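Local coordinates for protein glucose-6-phosphate isomerase (Chlamydia trachomatis D/UW-3/CX, PDB 6OTU) that catalyses the reversible isomerization of glucose-6-phosphate to fructose-6-phosphate, at residues A[194-198]-A[199-203]; A[429-432]-A[433-437]. All blocks are in the same frame, centred on the assembly; numbering follows the deposited sequence.

In the fold
The two contacts illustrate how a chain organises itself over three to five residues, once where a helix gives way to a loop and once in the middle of a helix. Contact 1 comes first along the chain, where helix 189-196 hands over to strand 204-209 of the five-stranded parallel sheet. Contact 2 follows on helix 422-439, which packs on strands 401-406 and 456-461 of the separate mixed sheet. Their centres are 44 Å apart and their nearest atoms about 30 Å, so they do not touch. Both nevertheless meet the second subunit of the dimer. Contact 1 is a surface connection away from the annotated sites, whereas contact 2 is buried and lies near His386, a probable active-site residue.

Contact 1: A[194-198]-A[199-203]; sequences EVLRE and IDLEQ
Ile199 meets Val195 through a first torsion (chi1 67°) that sets CG1 between its own backbone N and carbonyl carbon, while CG2 lies beside the backbone N. This puts both branches beside the carbonyl O of Val195. CG2 of Ile199 rests 3.4 Å from that O of Val195, and CG1 follows at 3.7 Å from the same oxygen. On the valine, CG1 stands anti to the backbone N (chi1 170°) and reaches CG2 of Ile199 at 4.2 Å, the two side chains crossing at a slant. The isoleucine thus lays aliphatic carbon against the Val195 carbonyl. That carbonyl O still accepts a backbone hydrogen bond from the N of Glu198, at 2.9 Å.

A second apolar touch lies farther along. CD2 of Leu196 meets CD2 of Leu201 at 4.0 Å, one methyl against another, although the Leu196 side chain starts out directed away from the loop. Leu201 opens a short 3-10 turn, in which the N of Gln203 bonds to the O of Asp200 at 2.9 Å; the OD1 of Asp200 also receives a weak bond from the N of Glu202. On the exposed side, NH1 of Arg197 forms a long salt bridge of 3.6 Å with OE2 of Glu198, which lies at the edge of the guanidinium and in its plane; Arg197 NH2 bonds to the O of Ser177 of the second subunit.

This is the return leg of a beta-alpha-beta crossover, carrying the chain from helix 189-196 into strand 204-209. Val195 and Ile199 face Phe182 of strand 180-184 and Val153 of strand 151-155, whereas Leu196 and Leu201 pack against Phe225 and Tyr229, respectively, of helix 216-231.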
# COMPACT_ATOMS: atom_id res chain seq x y z
N GLU A 194 12.50 17.24 -2.60
CA GLU A 194 11.43 17.29 -3.59
C GLU A 194 10.43 18.40 -3.27
O GLU A 194 9.91 19.05 -4.19
CB GLU A 194 10.71 15.94 -3.72
CG GLU A 194 9.84 15.54 -2.51
CD GLU A 194 9.13 14.19 -2.64
OE1 GLU A 194 9.12 13.60 -3.75
OE2 GLU A 194 8.59 13.70 -1.60
N VAL A 195 10.18 18.66 -1.99
CA VAL A 195 9.22 19.69 -1.64
C VAL A 195 9.83 21.08 -1.82
O VAL A 195 9.20 21.97 -2.39
CB VAL A 195 8.72 19.46 -0.21
CG1 VAL A 195 7.89 20.66 0.27
CG2 VAL A 195 7.91 18.16 -0.18
N LEU A 196 11.06 21.27 -1.34
CA LEU A 196 11.71 22.56 -1.50
C LEU A 196 11.86 22.94 -2.97
O LEU A 196 11.80 24.12 -3.32
CB LEU A 196 13.08 22.54 -0.81
CG LEU A 196 13.09 22.56 0.72
CD1 LEU A 196 14.36 21.93 1.27
CD2 LEU A 196 12.92 23.97 1.24
N ARG A 197 12.01 21.94 -3.85
CA ARG A 197 12.11 22.23 -5.27
C ARG A 197 10.86 22.93 -5.79
O ARG A 197 10.93 23.67 -6.78
CB ARG A 197 12.35 20.93 -6.04
CG ARG A 197 12.57 21.11 -7.53
CD ARG A 197 12.34 19.80 -8.26
NE ARG A 197 13.11 19.71 -9.49
CZ ARG A 197 12.59 19.83 -10.71
NH1 ARG A 197 11.28 20.03 -10.85
NH2 ARG A 197 13.37 19.73 -11.79
N GLU A 198 9.72 22.74 -5.13
CA GLU A 198 8.44 23.14 -5.69
C GLU A 198 7.86 24.44 -5.13
O GLU A 198 6.99 25.03 -5.78
CB GLU A 198 7.41 22.03 -5.49
CG GLU A 198 7.81 20.69 -6.13
CD GLU A 198 7.92 20.78 -7.65
OE1 GLU A 198 7.17 21.58 -8.25
OE2 GLU A 198 8.76 20.05 -8.23
N ILE A 199 8.30 24.91 -3.97
CA ILE A 199 7.55 25.92 -3.21
C ILE A 199 8.26 27.27 -3.22
O ILE A 199 9.49 27.37 -3.35
CB ILE A 199 7.31 25.45 -1.76
CG1 ILE A 199 8.63 25.38 -0.99
CG2 ILE A 199 6.61 24.09 -1.75
CD1 ILE A 199 8.53 24.81 0.40
N ASP A 200 7.46 28.32 -3.05
CA ASP A 200 7.96 29.67 -2.79
C ASP A 200 7.97 29.87 -1.27
O ASP A 200 6.91 29.94 -0.64
CB ASP A 200 7.05 30.68 -3.50
CG ASP A 200 7.41 32.13 -3.21
OD1 ASP A 200 8.44 32.42 -2.55
OD2 ASP A 200 6.64 33.00 -3.67
N LEU A 201 9.18 29.93 -0.69
CA LEU A 201 9.30 29.99 0.77
C LEU A 201 8.59 31.21 1.33
O LEU A 201 7.93 31.12 2.38
CB LEU A 201 10.77 29.97 1.19
CG LEU A 201 11.60 28.70 0.93
CD1 LEU A 201 13.07 28.92 1.27
CD2 LEU A 201 11.05 27.50 1.69
N GLU A 202 8.71 32.36 0.65
CA GLU A 202 8.05 33.57 1.14
C GLU A 202 6.54 33.37 1.25
O GLU A 202 5.89 34.03 2.08
CB GLU A 202 8.37 34.74 0.22
CG GLU A 202 8.51 36.05 0.98
CD GLU A 202 9.39 37.05 0.26
OE1 GLU A 202 10.01 37.90 0.95
OE2 GLU A 202 9.48 36.99 -0.99
N GLN A 203 5.98 32.46 0.46
CA GLN A 203 4.55 32.18 0.45
C GLN A 203 4.19 30.95 1.27
O GLN A 203 3.02 30.54 1.27
CB GLN A 203 4.06 32.01 -0.99
CG GLN A 203 3.68 33.31 -1.67
CD GLN A 203 2.71 34.15 -0.83
OE1 GLN A 203 1.58 33.73 -0.57
NE2 GLN A 203 3.16 35.33 -0.40

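Contact 2: A[429-432]-A[433-437]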
# COMPACT_ATOMS: atom_id res chain seq x y z
N ASN A 429 -19.09 -1.85 -10.73
CA ASN A 429 -17.91 -2.71 -10.68
C ASN A 429 -17.66 -3.24 -9.27
O ASN A 429 -17.37 -4.42 -9.09
CB ASN A 429 -16.68 -1.94 -11.18
CG ASN A 429 -16.39 -2.16 -12.66
OD1 ASN A 429 -15.61 -3.03 -13.04
ND2 ASN A 429 -16.99 -1.33 -13.51
N LEU A 430 -17.76 -2.37 -8.26
CA LEU A 430 -17.60 -2.81 -6.87
C LEU A 430 -18.61 -3.91 -6.54
O LEU A 430 -18.23 -4.98 -6.03
CB LEU A 430 -17.76 -1.61 -5.92
CG LEU A 430 -17.56 -1.70 -4.40
CD1 LEU A 430 -17.54 -0.30 -3.76
CD2 LEU A 430 -18.60 -2.59 -3.66
N VAL A 431 -19.89 -3.67 -6.81
CA VAL A 431 -20.93 -4.65 -6.53
C VAL A 431 -20.64 -5.96 -7.25
O VAL A 431 -20.71 -7.05 -6.67
CB VAL A 431 -22.31 -4.09 -6.92
CG1 VAL A 431 -23.35 -5.19 -6.92
CG2 VAL A 431 -22.72 -2.92 -5.98
N ALA A 432 -20.32 -5.88 -8.55
CA ALA A 432 -20.11 -7.10 -9.32
C ALA A 432 -18.97 -7.94 -8.75
O ALA A 432 -19.04 -9.17 -8.77
CB ALA A 432 -19.84 -6.77 -10.79
N GLN A 433 -17.93 -7.28 -8.22
CA GLN A 433 -16.74 -8.00 -7.75
C GLN A 433 -16.99 -8.68 -6.41
O GLN A 433 -16.57 -9.82 -6.19
CB GLN A 433 -15.55 -7.04 -7.66
CG GLN A 433 -15.03 -6.61 -9.01
CD GLN A 433 -13.88 -7.49 -9.52
OE1 GLN A 433 -13.42 -8.39 -8.81
NE2 GLN A 433 -13.43 -7.23 -10.75
N SER A 434 -17.67 -7.99 -5.50
CA SER A 434 -18.08 -8.59 -4.23
C SER A 434 -18.94 -9.84 -4.47
O SER A 434 -18.64 -10.92 -3.94
CB SER A 434 -18.82 -7.54 -3.40
OG SER A 434 -19.55 -8.10 -2.34
N LEU A 435 -19.99 -9.72 -5.28
CA LEU A 435 -20.79 -10.89 -5.65
C LEU A 435 -19.94 -11.98 -6.28
O LEU A 435 -20.08 -13.16 -5.94
CB LEU A 435 -21.91 -10.47 -6.59
CG LEU A 435 -23.03 -9.72 -5.88
CD1 LEU A 435 -24.07 -9.29 -6.88
CD2 LEU A 435 -23.67 -10.60 -4.83
N ALA A 436 -19.05 -11.61 -7.21
CA ALA A 436 -18.22 -12.61 -7.87
C ALA A 436 -17.29 -13.30 -6.88
O ALA A 436 -17.14 -14.52 -6.92
CB ALA A 436 -17.42 -11.95 -9.00
N LEU A 437 -16.69 -12.53 -5.96
CA LEU A 437 -15.80 -13.12 -4.96
C LEU A 437 -16.55 -14.08 -4.06
O LEU A 437 -16.03 -15.14 -3.69
CB LEU A 437 -15.12 -12.02 -4.13
CG LEU A 437 -13.93 -11.28 -4.76
CD1 LEU A 437 -13.59 -9.98 -4.01
CD2 LEU A 437 -12.70 -12.18 -4.87
O HOH W 1 -15.30 -5.71 -12.44
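Val431 and Leu435, one helical turn apart, lie side by side and point the same way, with CG1 of the valine 4.2 Å from CD1 of the leucine. The N of Leu435 also bonds to the O of Val431 at 3.1 Å. On another side of the helix a water joins two amides: it donates to OD1 of Asn429 at 2.8 Å and accepts from NE2 of Gln433 at 2.9 Å. With chi1 at -71°, CG of Gln433 lies 3.2 Å from the O of Asn429, and the bend at chi2 (-94°) helps bring the amide to the water.

The frame is regular alpha-helix, each N-H reaching the carbonyl four residues earlier; the N of Gln433 adds a weak bond to the O of Leu430. In this SIS-clan protein the helix flanks the mixed sheet. The side chain of Asn429 is about 7 Å from that of His386, a probable active-site residue, and that of Gln433 about 10 Å from bound glucose-6-phosphate.

Farther out, ND2 of Asn429 bonds to the O of Lys425, its OD1 accepts from NE2 of Gln385, and OE1 of Gln433 bonds to NE2 of His393. Leu430 and Ser434 pack on Phe403 and Ile458, and OG of Ser434 bonds to the hydroxyls of Ser456 and Thr60. Val431, Ala432 and Leu435 pack on Leu528, Ile507 and Gly524, respectively, of the second subunit.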